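Local coordinates for trehalose-6-phosphate phosphatase (Neosartorya fumigata, PDB 5DXN), which belongs to the trehalose-phosphatase family of the HAD clan and carries a magnesium ion at the end of a strand in a mixed beta sheet, at residues R21-D26 against P58-W63; D26-L31 against Q39-S44; N103-S108 against K135-T140; E171-A176 against R184-N189. All coordinates share one frame; numbering follows the deposited sequence.

Contact 1: R21-D26 against P58-W63. With MG (magnesium ion), chain B.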
loop_
_atom_site.group_PDB
_atom_site.type_symbol
_atom_site.label_atom_id
_atom_site.label_comp_id
_atom_site.label_asym_id
_atom_site.label_seq_id
_atom_site.Cartn_x
_atom_site.Cartn_y
_atom_site.Cartn_z
ATOM N N ARG A 21 8.675 13.431 10.147
ATOM C CA ARG A 21 7.312 13.098 9.750
ATOM C C ARG A 21 7.300 12.120 8.596
ATOM O O ARG A 21 8.161 12.190 7.732
ATOM C CB ARG A 21 6.542 14.341 9.349
ATOM C CG ARG A 21 6.834 15.554 10.238
ATOM C CD ARG A 21 5.860 16.594 9.955
ATOM N NE ARG A 21 6.175 17.842 10.675
ATOM C CZ ARG A 21 6.855 18.864 10.165
ATOM N NH1 ARG A 21 7.309 18.831 8.918
ATOM N NH2 ARG A 21 7.055 19.944 10.916
ATOM N N LEU A 22 6.319 11.219 8.608
ATOM C CA LEU A 22 6.185 10.215 7.549
ATOM C C LEU A 22 4.782 10.275 6.950
ATOM O O LEU A 22 3.783 10.216 7.673
ATOM C CB LEU A 22 6.485 8.831 8.113
ATOM C CG LEU A 22 6.187 7.636 7.217
ATOM C CD1 LEU A 22 7.065 7.714 5.963
ATOM C CD2 LEU A 22 6.436 6.338 7.966
ATOM N N PHE A 23 4.716 10.392 5.632
ATOM C CA PHE A 23 3.442 10.404 4.903
ATOM C C PHE A 23 3.366 9.215 3.976
ATOM O O PHE A 23 4.270 9.015 3.159
ATOM C CB PHE A 23 3.295 11.686 4.076
ATOM C CG PHE A 23 3.162 12.934 4.905
ATOM C CD1 PHE A 23 1.911 13.437 5.206
ATOM C CD2 PHE A 23 4.291 13.579 5.395
ATOM C CE1 PHE A 23 1.776 14.587 5.978
ATOM C CE2 PHE A 23 4.171 14.719 6.182
ATOM C CZ PHE A 23 2.913 15.229 6.465
ATOM N N MET A 24 2.281 8.454 4.054
ATOM C CA MET A 24 2.095 7.332 3.130
ATOM C C MET A 24 0.733 7.483 2.468
ATOM O O MET A 24 -0.311 7.352 3.118
ATOM C CB MET A 24 2.236 5.997 3.878
ATOM C CG MET A 24 3.605 5.829 4.486
ATOM S SD MET A 24 3.884 4.297 5.381
ATOM C CE MET A 24 2.950 4.584 6.870
ATOM N N PHE A 25 0.744 7.823 1.183
ATOM C CA PHE A 25 -0.474 8.149 0.459
ATOM C C PHE A 25 -0.765 7.108 -0.597
ATOM O O PHE A 25 0.059 6.919 -1.489
ATOM C CB PHE A 25 -0.359 9.485 -0.282
ATOM C CG PHE A 25 -0.132 10.681 0.593
ATOM C CD1 PHE A 25 -0.778 10.824 1.791
ATOM C CD2 PHE A 25 0.714 11.677 0.181
ATOM C CE1 PHE A 25 -0.554 11.969 2.587
ATOM C CE2 PHE A 25 0.931 12.814 0.953
ATOM C CZ PHE A 25 0.294 12.958 2.142
ATOM N N ASP A 26 -1.927 6.473 -0.525
ATOM C CA ASP A 26 -2.492 5.816 -1.706
ATOM C C ASP A 26 -2.771 6.890 -2.762
ATOM O O ASP A 26 -2.988 8.055 -2.411
ATOM C CB ASP A 26 -3.783 5.067 -1.338
ATOM C CG ASP A 26 -4.489 4.491 -2.548
ATOM O OD1 ASP A 26 -3.830 3.783 -3.320
ATOM O OD2 ASP A 26 -5.694 4.765 -2.719
ATOM N N PRO A 58 12.513 18.972 4.469
ATOM C CA PRO A 58 13.346 17.786 4.711
ATOM C C PRO A 58 12.973 17.019 5.976
ATOM O O PRO A 58 13.464 15.907 6.162
ATOM C CB PRO A 58 14.759 18.374 4.837
ATOM C CG PRO A 58 14.528 19.747 5.352
ATOM C CD PRO A 58 13.270 20.222 4.675
ATOM N N ARG A 59 12.127 17.597 6.825
ATOM C CA ARG A 59 11.568 16.857 7.957
ATOM C C ARG A 59 10.591 15.784 7.474
ATOM O O ARG A 59 10.322 14.830 8.196
ATOM C CB ARG A 59 10.850 17.800 8.934
ATOM C CG ARG A 59 11.774 18.696 9.780
ATOM C CD ARG A 59 11.071 19.098 11.089
ATOM N NE ARG A 59 10.583 20.474 11.093
ATOM C CZ ARG A 59 9.927 21.043 12.108
ATOM N NH1 ARG A 59 9.655 20.358 13.215
ATOM N NH2 ARG A 59 9.533 22.306 12.010
ATOM N N ASN A 60 10.048 15.967 6.274
ATOM C CA ASN A 60 9.023 15.056 5.755
ATOM C C ASN A 60 9.579 13.960 4.859
ATOM O O ASN A 60 10.401 14.233 3.979
ATOM C CB ASN A 60 7.975 15.840 4.972
ATOM C CG ASN A 60 7.231 16.836 5.845
ATOM O OD1 ASN A 60 7.205 16.699 7.067
ATOM N ND2 ASN A 60 6.601 17.799 5.227
ATOM N N ALA A 61 9.119 12.733 5.078
ATOM C CA ALA A 61 9.350 11.627 4.131
ATOM C C ALA A 61 8.005 11.349 3.492
ATOM O O ALA A 61 7.058 10.969 4.197
ATOM C CB ALA A 61 9.891 10.387 4.839
ATOM N N VAL A 62 7.881 11.597 2.193
ATOM C CA VAL A 62 6.573 11.523 1.550
ATOM C C VAL A 62 6.566 10.395 0.529
ATOM O O VAL A 62 7.364 10.438 -0.409
ATOM C CB VAL A 62 6.214 12.831 0.883
ATOM C CG1 VAL A 62 4.842 12.757 0.206
ATOM C CG2 VAL A 62 6.264 13.980 1.913
ATOM N N TRP A 63 5.657 9.433 0.706
ATOM C CA TRP A 63 5.558 8.268 -0.166
ATOM C C TRP A 63 4.219 8.185 -0.903
ATOM O O TRP A 63 3.143 8.432 -0.316
ATOM C CB TRP A 63 5.778 7.018 0.663
ATOM C CG TRP A 63 7.190 6.759 0.946
ATOM C CD1 TRP A 63 7.935 7.233 1.985
ATOM C CD2 TRP A 63 8.066 5.954 0.154
ATOM N NE1 TRP A 63 9.222 6.760 1.895
ATOM C CE2 TRP A 63 9.326 5.966 0.781
ATOM C CE3 TRP A 63 7.901 5.213 -1.015
ATOM C CZ2 TRP A 63 10.424 5.266 0.264
ATOM C CZ3 TRP A 63 8.985 4.519 -1.522
ATOM C CH2 TRP A 63 10.231 4.563 -0.885
HETATM MG MG MG B . -7.044 3.817 -3.817
HETATM O O HOH W 1 -5.762 3.091 -5.279
HETATM O O HOH W 2 -6.795 2.091 -2.774
HETATM O O HOH W 3 -8.732 3.067 -4.836
#
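Strands 21-26 and 60-65 run side by side in the parallel core of the HAD-type fold, joined through helix 45-56 in a beta-alpha-beta crossover, and Phe23 marks the middle of their ladder. Its N donates to Ala61 O at 2.8 Å, almost straight on the carbonyl, and its O receives Trp63 N; Arg21 and Phe25 extend the bonding to both sides, and the axes come within 4.7 Å, at 9° to one another.

Both faces are buried and closely covered. Phe23 CD2 lies 4.0 Å from Val62 CG2, and Phe25 CE2 meets the other branch, Val62 CG1; Leu54 and Leu51 of helix 45-56 cover this side. Opposite them, Leu22 CD1, with CG turned anti to the backbone N (chi1 171°), reaches Ala61 CB and the Trp63 indole under helix 190-199.

Only Arg59 faces solvent. Its bent chain brings the guanidinium up to Arg21 NH2, which sits over the centre of that group, 3.3 Å from Arg59 CZ, with the two planes 41° apart. Such like charges would be costly alone, but Asp57 forms a salt bridge with NH1 of the buried Arg21 and probably offsets them. The same NH1 also gives a hydrogen bond of 2.8 Å to Asn60 OD1, which lies in the Arg21 guanidinium plane.

Contact 2: D26-L31 against Q39-S44. With MG (magnesium ion), chain B.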
loop_
_atom_site.group_PDB
_atom_site.type_symbol
_atom_site.label_atom_id
_atom_site.label_comp_id
_atom_site.label_asym_id
_atom_site.label_seq_id
_atom_site.Cartn_x
_atom_site.Cartn_y
_atom_site.Cartn_z
ATOM N N ASP A 26 -1.927 6.473 -0.525
ATOM C CA ASP A 26 -2.492 5.816 -1.706
ATOM C C ASP A 26 -2.771 6.890 -2.762
ATOM O O ASP A 26 -2.988 8.055 -2.411
ATOM C CB ASP A 26 -3.783 5.067 -1.338
ATOM C CG ASP A 26 -4.489 4.491 -2.548
ATOM O OD1 ASP A 26 -3.830 3.783 -3.320
ATOM O OD2 ASP A 26 -5.694 4.765 -2.719
ATOM N N TYR A 27 -2.749 6.518 -4.046
ATOM C CA TYR A 27 -3.057 7.476 -5.103
ATOM C C TYR A 27 -4.533 7.480 -5.499
ATOM O O TYR A 27 -5.277 8.375 -5.131
ATOM C CB TYR A 27 -2.209 7.205 -6.341
ATOM C CG TYR A 27 -2.491 8.224 -7.409
ATOM C CD1 TYR A 27 -2.133 9.547 -7.222
ATOM C CD2 TYR A 27 -3.141 7.874 -8.579
ATOM C CE1 TYR A 27 -2.398 10.507 -8.193
ATOM C CE2 TYR A 27 -3.410 8.821 -9.556
ATOM C CZ TYR A 27 -3.035 10.127 -9.357
ATOM O OH TYR A 27 -3.305 11.061 -10.327
ATOM N N ASP A 28 -4.969 6.453 -6.225
ATOM C CA ASP A 28 -6.328 6.455 -6.756
ATOM C C ASP A 28 -7.409 6.421 -5.682
ATOM O O ASP A 28 -7.398 5.540 -4.816
ATOM C CB ASP A 28 -6.514 5.268 -7.704
ATOM C CG ASP A 28 -5.845 5.498 -9.049
ATOM O OD1 ASP A 28 -6.326 6.377 -9.799
ATOM O OD2 ASP A 28 -4.836 4.811 -9.347
ATOM N N GLY A 29 -8.347 7.363 -5.762
ATOM C CA GLY A 29 -9.439 7.452 -4.809
ATOM C C GLY A 29 -9.064 8.207 -3.553
ATOM O O GLY A 29 -9.909 8.481 -2.708
ATOM N N THR A 30 -7.791 8.569 -3.451
ATOM C CA THR A 30 -7.272 9.199 -2.242
ATOM C C THR A 30 -6.723 10.593 -2.540
ATOM O O THR A 30 -7.232 11.577 -2.007
ATOM C CB THR A 30 -6.192 8.312 -1.612
ATOM O OG1 THR A 30 -6.776 7.046 -1.250
ATOM C CG2 THR A 30 -5.574 8.979 -0.390
ATOM N N LEU A 31 -5.700 10.669 -3.390
ATOM C CA LEU A 31 -5.179 11.961 -3.848
ATOM C C LEU A 31 -5.978 12.507 -5.036
ATOM O O LEU A 31 -5.947 13.710 -5.302
ATOM C CB LEU A 31 -3.695 11.850 -4.211
ATOM C CG LEU A 31 -2.718 11.711 -3.040
ATOM C CD1 LEU A 31 -1.337 11.341 -3.533
ATOM C CD2 LEU A 31 -2.641 12.984 -2.185
ATOM N N GLN A 39 -6.208 5.352 -17.316
ATOM C CA GLN A 39 -5.315 6.376 -17.852
ATOM C C GLN A 39 -5.930 7.758 -17.693
ATOM O O GLN A 39 -5.302 8.777 -18.003
ATOM C CB GLN A 39 -5.006 6.104 -19.322
ATOM C CG GLN A 39 -4.825 4.625 -19.660
ATOM C CD GLN A 39 -3.489 4.061 -19.203
ATOM O OE1 GLN A 39 -2.735 4.715 -18.479
ATOM N NE2 GLN A 39 -3.187 2.839 -19.633
ATOM N N ALA A 40 -7.162 7.783 -17.196
ATOM C CA ALA A 40 -7.908 9.022 -17.039
ATOM C C ALA A 40 -7.499 9.809 -15.793
ATOM O O ALA A 40 -7.537 11.040 -15.793
ATOM C CB ALA A 40 -9.402 8.724 -17.002
ATOM N N ALA A 41 -7.094 9.108 -14.738
ATOM C CA ALA A 41 -6.918 9.742 -13.431
ATOM C C ALA A 41 -5.572 10.452 -13.281
ATOM O O ALA A 41 -4.864 10.262 -12.291
ATOM C CB ALA A 41 -7.093 8.713 -12.327
ATOM N N ILE A 42 -5.221 11.283 -14.256
ATOM C CA ILE A 42 -3.971 12.020 -14.172
ATOM C C ILE A 42 -4.056 13.075 -13.070
ATOM O O ILE A 42 -5.136 13.620 -12.799
ATOM C CB ILE A 42 -3.612 12.673 -15.517
ATOM C CG1 ILE A 42 -4.666 13.704 -15.919
ATOM C CG2 ILE A 42 -3.471 11.601 -16.589
ATOM C CD1 ILE A 42 -4.210 14.628 -17.043
ATOM N N PRO A 43 -2.925 13.343 -12.401
ATOM C CA PRO A 43 -2.964 14.295 -11.285
ATOM C C PRO A 43 -3.020 15.742 -11.762
ATOM O O PRO A 43 -2.285 16.116 -12.683
ATOM C CB PRO A 43 -1.662 14.017 -10.549
ATOM C CG PRO A 43 -0.728 13.561 -11.622
ATOM C CD PRO A 43 -1.573 12.789 -12.612
ATOM N N SER A 44 -3.874 16.533 -11.121
ATOM C CA SER A 44 -4.026 17.953 -11.429
ATOM C C SER A 44 -2.830 18.746 -10.954
ATOM O O SER A 44 -2.062 18.294 -10.111
ATOM C CB SER A 44 -5.282 18.515 -10.775
ATOM O OG SER A 44 -5.074 18.701 -9.382
HETATM MG MG MG B . -7.044 3.817 -3.817
HETATM O O HOH W 1 -5.762 3.091 -5.279
HETATM O O HOH W 2 -6.795 2.091 -2.774
HETATM O O HOH W 3 -8.732 3.067 -4.836
#
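The magnesium-binding loop after strand 21-26, where Asp26, Asp28 and Thr30 fit the DxDxT pattern of HAD proteins, leans on segment 39-44 through Tyr27 and Asp28. Tyr27 makes the polar link: its OH donates to Ala41 O at 2.6 Å, and that oxygen lies at the edge of the phenol ring, near its plane. With CG anti to the backbone N (chi1 -178°), the ring extends from the loop to reach the carbonyl. Ala41 is the centre of an inverse gamma turn, closed by a weak Ile42 N to Ala40 O bond. Beyond it the Pro43 ring packs beside the hydroxyl, with Pro43 CD 3.3 Å from Tyr27 OH. Asp28 adds a lighter touch, its OD1 lying 3.5 Å from Ala41 CB, while its OD2 forms a salt bridge with Arg68.

The loop also turns on itself: Tyr27 O accepts from both Thr30 N and Leu31 N, and Thr30 OG1 donates at 2.9 Å to the anti side of Asp26 OD2. Magnesium is bound by Asp26 OD2 at 2.0 Å, Asp28 O at 2.0 Å, Asp217 and three waters, one of which also donates to Asp26 OD1.

Ala41 O can only accept, which leaves the phenol to supply the proton; the nearby Pro43 N, an amide nitrogen without a hydrogen, makes no bond. One short hydrogen bond therefore ties the residue between the magnesium ligands Asp26 and Asp28 to the turn at Ala41.

Contact 3: N103-S108 against K135-T140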
loop_
_atom_site.group_PDB
_atom_site.type_symbol
_atom_site.label_atom_id
_atom_site.label_comp_id
_atom_site.label_asym_id
_atom_site.label_seq_id
_atom_site.Cartn_x
_atom_site.Cartn_y
_atom_site.Cartn_z
ATOM N N ASN A 103 13.788 -2.734 -9.028
ATOM C CA ASN A 103 12.905 -3.848 -9.334
ATOM C C ASN A 103 12.992 -4.872 -8.206
ATOM O O ASN A 103 13.978 -5.605 -8.099
ATOM C CB ASN A 103 13.299 -4.470 -10.684
ATOM C CG ASN A 103 12.296 -5.490 -11.186
ATOM O OD1 ASN A 103 11.558 -6.094 -10.414
ATOM N ND2 ASN A 103 12.276 -5.690 -12.498
ATOM N N LEU A 104 11.967 -4.924 -7.363
ATOM C CA LEU A 104 12.053 -5.702 -6.133
ATOM C C LEU A 104 11.909 -7.205 -6.375
ATOM O O LEU A 104 12.245 -8.014 -5.508
ATOM C CB LEU A 104 10.996 -5.230 -5.127
ATOM C CG LEU A 104 11.194 -3.834 -4.527
ATOM C CD1 LEU A 104 10.378 -3.690 -3.252
ATOM C CD2 LEU A 104 12.657 -3.551 -4.245
ATOM N N ALA A 105 11.416 -7.582 -7.549
ATOM C CA ALA A 105 11.300 -9.001 -7.875
ATOM C C ALA A 105 12.667 -9.628 -8.121
ATOM O O ALA A 105 12.889 -10.792 -7.789
ATOM C CB ALA A 105 10.416 -9.198 -9.075
ATOM N N GLU A 106 13.581 -8.855 -8.696
ATOM C CA GLU A 106 14.902 -9.367 -9.017
ATOM C C GLU A 106 15.815 -9.368 -7.792
ATOM O O GLU A 106 16.917 -9.912 -7.826
ATOM C CB GLU A 106 15.521 -8.554 -10.157
ATOM C CG GLU A 106 14.558 -8.272 -11.316
ATOM C CD GLU A 106 14.048 -9.533 -12.018
ATOM O OE1 GLU A 106 14.567 -10.642 -11.758
ATOM O OE2 GLU A 106 13.123 -9.410 -12.850
ATOM N N SER A 107 15.347 -8.765 -6.708
ATOM C CA SER A 107 16.081 -8.805 -5.449
ATOM C C SER A 107 15.622 -10.000 -4.625
ATOM O O SER A 107 16.320 -10.450 -3.717
ATOM C CB SER A 107 15.880 -7.510 -4.655
ATOM O OG SER A 107 14.532 -7.373 -4.238
ATOM N N SER A 108 14.446 -10.515 -4.962
ATOM C CA SER A 108 13.777 -11.498 -4.120
ATOM C C SER A 108 13.998 -12.932 -4.588
ATOM O O SER A 108 13.997 -13.215 -5.784
ATOM C CB SER A 108 12.274 -11.203 -4.065
ATOM O OG SER A 108 11.647 -11.910 -3.010
ATOM N N LYS A 135 3.276 -15.056 -13.627
ATOM C CA LYS A 135 3.970 -13.788 -13.810
ATOM C C LYS A 135 5.355 -13.868 -13.182
ATOM O O LYS A 135 5.694 -14.862 -12.530
ATOM C CB LYS A 135 3.171 -12.642 -13.194
ATOM C CG LYS A 135 1.810 -12.437 -13.825
ATOM C CD LYS A 135 1.672 -11.008 -14.329
ATOM C CE LYS A 135 0.509 -10.283 -13.671
ATOM N NZ LYS A 135 0.515 -8.826 -14.006
ATOM N N ARG A 136 6.153 -12.826 -13.394
ATOM C CA ARG A 136 7.454 -12.702 -12.753
ATOM C C ARG A 136 7.275 -12.754 -11.240
ATOM O O ARG A 136 8.056 -13.395 -10.528
ATOM C CB ARG A 136 8.140 -11.397 -13.177
ATOM C CG ARG A 136 9.443 -11.079 -12.446
ATOM C CD ARG A 136 9.800 -9.594 -12.578
ATOM N NE ARG A 136 8.613 -8.742 -12.511
ATOM C CZ ARG A 136 8.564 -7.569 -11.885
ATOM N NH1 ARG A 136 9.633 -7.105 -11.256
ATOM N NH2 ARG A 136 7.442 -6.863 -11.879
ATOM N N VAL A 137 6.209 -12.116 -10.768
ATOM C CA VAL A 137 5.971 -11.949 -9.340
ATOM C C VAL A 137 4.857 -12.852 -8.772
ATOM O O VAL A 137 5.084 -13.598 -7.813
ATOM C CB VAL A 137 5.646 -10.467 -9.034
ATOM C CG1 VAL A 137 5.185 -10.297 -7.608
ATOM C CG2 VAL A 137 6.860 -9.590 -9.317
ATOM N N ALA A 138 3.663 -12.792 -9.354
ATOM C CA ALA A 138 2.518 -13.500 -8.783
ATOM C C ALA A 138 2.111 -14.729 -9.589
ATOM O O ALA A 138 2.124 -14.718 -10.820
ATOM C CB ALA A 138 1.335 -12.560 -8.652
ATOM N N LEU A 139 1.749 -15.793 -8.879
ATOM C CA LEU A 139 1.207 -16.985 -9.506
ATOM C C LEU A 139 -0.277 -17.099 -9.201
ATOM O O LEU A 139 -0.696 -16.970 -8.047
ATOM C CB LEU A 139 1.945 -18.236 -9.020
ATOM C CG LEU A 139 3.260 -18.605 -9.716
ATOM C CD1 LEU A 139 4.268 -17.461 -9.689
ATOM C CD2 LEU A 139 3.850 -19.850 -9.073
ATOM N N THR A 140 -1.081 -17.359 -10.224
ATOM C CA THR A 140 -2.527 -17.311 -10.050
ATOM C C THR A 140 -3.259 -18.551 -10.568
ATOM O O THR A 140 -2.996 -19.016 -11.674
ATOM C CB THR A 140 -3.096 -16.057 -10.753
ATOM O OG1 THR A 140 -2.428 -14.887 -10.263
ATOM C CG2 THR A 140 -4.555 -15.931 -10.488
#
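Ser107 OG donates to Leu104 O at 2.7 Å, from above the carbonyl plane, in the turn that carries Ala105 to Arg136 and Val137; a weak bond from Ser107 N reaches the same oxygen. This irregular turn follows strand 101-103, at the rim of the mixed sheet, and the partner loop leads into strand 139-142 of the antiparallel sheet.

Ala105 CB is the apolar point of contact, 3.6 Å from Val137 CG2 and equally far from Arg136 CD. Arg136 starts with CG anti to the backbone N and then bends at chi3 (38°); as modelled, Val137 CG2 lies over the centre of one guanidinium face, though the outer end of this arginine is less certain. From across, Glu106 crosses the arginine at about a right angle and sets OE2 3.3 Å from Arg136 CD, near the guanidinium plane. Asn103 also approaches the arginine, but the modelled spacing there is too short to be trusted.

Glu106 and Arg136 therefore touch through carboxylate and methylene. Their charged ends are beyond salt-bridge range as modelled, and any electrostatic attraction is probably weak; with Arg136 NH1 uncertainly placed, the defined part of this join between two sheets is apolar.

Contact 4: E171-A176 against R184-N189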
loop_
_atom_site.group_PDB
_atom_site.type_symbol
_atom_site.label_atom_id
_atom_site.label_comp_id
_atom_site.label_asym_id
_atom_site.label_seq_id
_atom_site.Cartn_x
_atom_site.Cartn_y
_atom_site.Cartn_z
ATOM N N GLU A 171 8.222 -16.281 2.563
ATOM C CA GLU A 171 7.506 -15.049 2.872
ATOM C C GLU A 171 6.610 -14.674 1.704
ATOM O O GLU A 171 6.954 -13.849 0.842
ATOM C CB GLU A 171 8.469 -13.918 3.218
ATOM C CG GLU A 171 9.115 -14.070 4.599
ATOM C CD GLU A 171 8.136 -13.900 5.773
ATOM O OE1 GLU A 171 6.906 -13.792 5.552
ATOM O OE2 GLU A 171 8.609 -13.864 6.935
ATOM N N VAL A 172 5.450 -15.314 1.700
ATOM C CA VAL A 172 4.489 -15.237 0.621
ATOM C C VAL A 172 3.090 -15.258 1.239
ATOM O O VAL A 172 2.918 -15.756 2.346
ATOM C CB VAL A 172 4.679 -16.412 -0.366
ATOM C CG1 VAL A 172 3.600 -16.424 -1.374
ATOM C CG2 VAL A 172 6.026 -16.323 -1.054
ATOM N N GLU A 173 2.098 -14.692 0.558
ATOM C CA GLU A 173 0.745 -14.683 1.095
ATOM C C GLU A 173 -0.260 -15.083 0.027
ATOM O O GLU A 173 -0.012 -14.946 -1.172
ATOM C CB GLU A 173 0.401 -13.310 1.694
ATOM C CG GLU A 173 1.221 -12.973 2.946
ATOM C CD GLU A 173 0.412 -12.302 4.053
ATOM O OE1 GLU A 173 0.152 -11.081 3.959
ATOM O OE2 GLU A 173 0.053 -12.996 5.031
ATOM N N VAL A 174 -1.388 -15.612 0.479
ATOM C CA VAL A 174 -2.384 -16.190 -0.404
ATOM C C VAL A 174 -3.605 -15.290 -0.502
ATOM O O VAL A 174 -4.248 -14.989 0.502
ATOM C CB VAL A 174 -2.799 -17.595 0.085
ATOM C CG1 VAL A 174 -3.915 -18.160 -0.779
ATOM C CG2 VAL A 174 -1.584 -18.525 0.102
ATOM N N MET A 175 -3.922 -14.868 -1.722
ATOM C CA MET A 175 -4.997 -13.907 -1.961
ATOM C C MET A 175 -6.096 -14.448 -2.868
ATOM O O MET A 175 -5.826 -14.941 -3.969
ATOM C CB MET A 175 -4.413 -12.630 -2.562
ATOM C CG MET A 175 -3.480 -11.906 -1.630
ATOM S SD MET A 175 -4.386 -11.191 -0.253
ATOM C CE MET A 175 -5.623 -10.256 -1.150
ATOM N N ALA A 176 -7.340 -14.341 -2.412
ATOM C CA ALA A 176 -8.464 -14.840 -3.190
ATOM C C ALA A 176 -9.156 -13.743 -3.988
ATOM O O ALA A 176 -9.397 -12.642 -3.490
ATOM C CB ALA A 176 -9.463 -15.529 -2.289
ATOM N N ARG A 184 1.398 -14.479 -3.942
ATOM C CA ARG A 184 2.267 -13.326 -4.191
ATOM C C ARG A 184 3.242 -13.111 -3.030
ATOM O O ARG A 184 2.932 -13.471 -1.903
ATOM C CB ARG A 184 1.409 -12.066 -4.395
ATOM C CG ARG A 184 -0.001 -12.190 -3.784
ATOM C CD ARG A 184 -0.440 -10.971 -2.989
ATOM N NE ARG A 184 -1.355 -10.112 -3.741
ATOM C CZ ARG A 184 -1.875 -8.974 -3.281
ATOM N NH1 ARG A 184 -1.584 -8.540 -2.059
ATOM N NH2 ARG A 184 -2.701 -8.273 -4.049
ATOM N N PRO A 185 4.412 -12.508 -3.292
ATOM C CA PRO A 185 5.348 -12.246 -2.195
ATOM C C PRO A 185 4.733 -11.244 -1.234
ATOM O O PRO A 185 3.854 -10.500 -1.644
ATOM C CB PRO A 185 6.573 -11.647 -2.893
ATOM C CG PRO A 185 6.426 -12.020 -4.326
ATOM C CD PRO A 185 4.968 -12.117 -4.597
ATOM N N THR A 186 5.168 -11.253 0.016
ATOM C CA THR A 186 4.574 -10.366 0.998
ATOM C C THR A 186 4.827 -8.905 0.620
ATOM O O THR A 186 4.068 -8.019 1.033
ATOM C CB THR A 186 5.107 -10.649 2.414
ATOM O OG1 THR A 186 6.535 -10.713 2.388
ATOM C CG2 THR A 186 4.568 -11.963 2.934
ATOM N N PHE A 187 5.859 -8.639 -0.178
ATOM C CA PHE A 187 6.208 -7.242 -0.441
ATOM C C PHE A 187 5.219 -6.504 -1.344
ATOM O O PHE A 187 5.345 -5.292 -1.534
ATOM C CB PHE A 187 7.646 -7.109 -0.996
ATOM C CG PHE A 187 7.890 -7.741 -2.359
ATOM C CD1 PHE A 187 7.319 -7.220 -3.510
ATOM C CD2 PHE A 187 8.771 -8.806 -2.484
ATOM C CE1 PHE A 187 7.577 -7.778 -4.754
ATOM C CE2 PHE A 187 9.032 -9.372 -3.727
ATOM C CZ PHE A 187 8.432 -8.859 -4.859
ATOM N N VAL A 188 4.230 -7.201 -1.890
ATOM C CA VAL A 188 3.217 -6.541 -2.710
ATOM C C VAL A 188 2.020 -6.102 -1.856
ATOM O O VAL A 188 1.082 -5.457 -2.336
ATOM C CB VAL A 188 2.737 -7.449 -3.850
ATOM C CG1 VAL A 188 3.916 -8.210 -4.439
ATOM C CG2 VAL A 188 1.714 -8.408 -3.347
ATOM N N ASN A 189 2.076 -6.441 -0.577
ATOM C CA ASN A 189 1.013 -6.104 0.361
ATOM C C ASN A 189 1.262 -4.710 0.926
ATOM O O ASN A 189 2.360 -4.434 1.388
ATOM C CB ASN A 189 0.959 -7.145 1.475
ATOM C CG ASN A 189 -0.127 -6.865 2.489
ATOM O OD1 ASN A 189 0.028 -6.005 3.362
ATOM N ND2 ASN A 189 -1.228 -7.608 2.399
HETATM O O HOH W 4 7.049 -10.847 5.212
#
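Arg184 and Met175 meet on the hairpin of strands 172-177 and 180-185, beside the hydrogen-bonded antiparallel pair Glu173-Arg184. Glu173 N donates to Arg184 O at 2.9 Å and Arg184 N returns a bond to Glu173 O, both nearly straight. From CB the arginine leaves with a nearly eclipsed chi1 of 22°, then bends at chi2 (135°) and again at chi3, which carries it obliquely across Met175. CG passes 3.8 Å from Glu173 O; CD reaches Met175 CG at 3.5 Å; NE keeps the same spacing from that carbon, and also has a long, weak ion pair with Glu182. At the tip, Met175 CG covers one face of the guanidinium, displaced toward its rim, and NH1 is 3.9 Å from it.

Where the strand turns into a 3-10 segment, Thr186 takes over. Its N bonds to Glu171 O at 3.3 Å from above the carbonyl plane, its CG2 packs 3.5 Å from Glu173 CG, and its OG1 shares a water with Glu171 OE1, weakly on the glutamate side. Val172 CG1 comes within 3.1 Å of Arg184 O, a close approach beside the hydrogen-bonded pair.

Around the hairpin, Val174 rests on helix 151-164 and Pro185 on Met110. Thr186 and Phe187 lie against Phe192 of helix 190-199, whose N-cap is Asn189, its OD1 accepting from Phe192 N and its ND2 bonded to Asp223 OD2.

How the contacts relate
From the N terminus, strand 21-26 opens contact 1, which closes when the chain returns as strand 60-65. Contact 2 falls wholly within that excursion, starting at the shared Asp26 and closing just before helix 45-56; Phe25 also packs on Leu31, and both contacts reach the same magnesium ion. Contacts 3 and 4 follow in series, with no crossing. The former closes a loop from the edge of the mixed sheet to the antiparallel one, and the latter a hairpin within the antiparallel sheet. They touch where Val137 packs on Pro185 and Val188, about 11 Å between centres, whereas contacts 1 and 4 lie on opposite sides of the chain's centre.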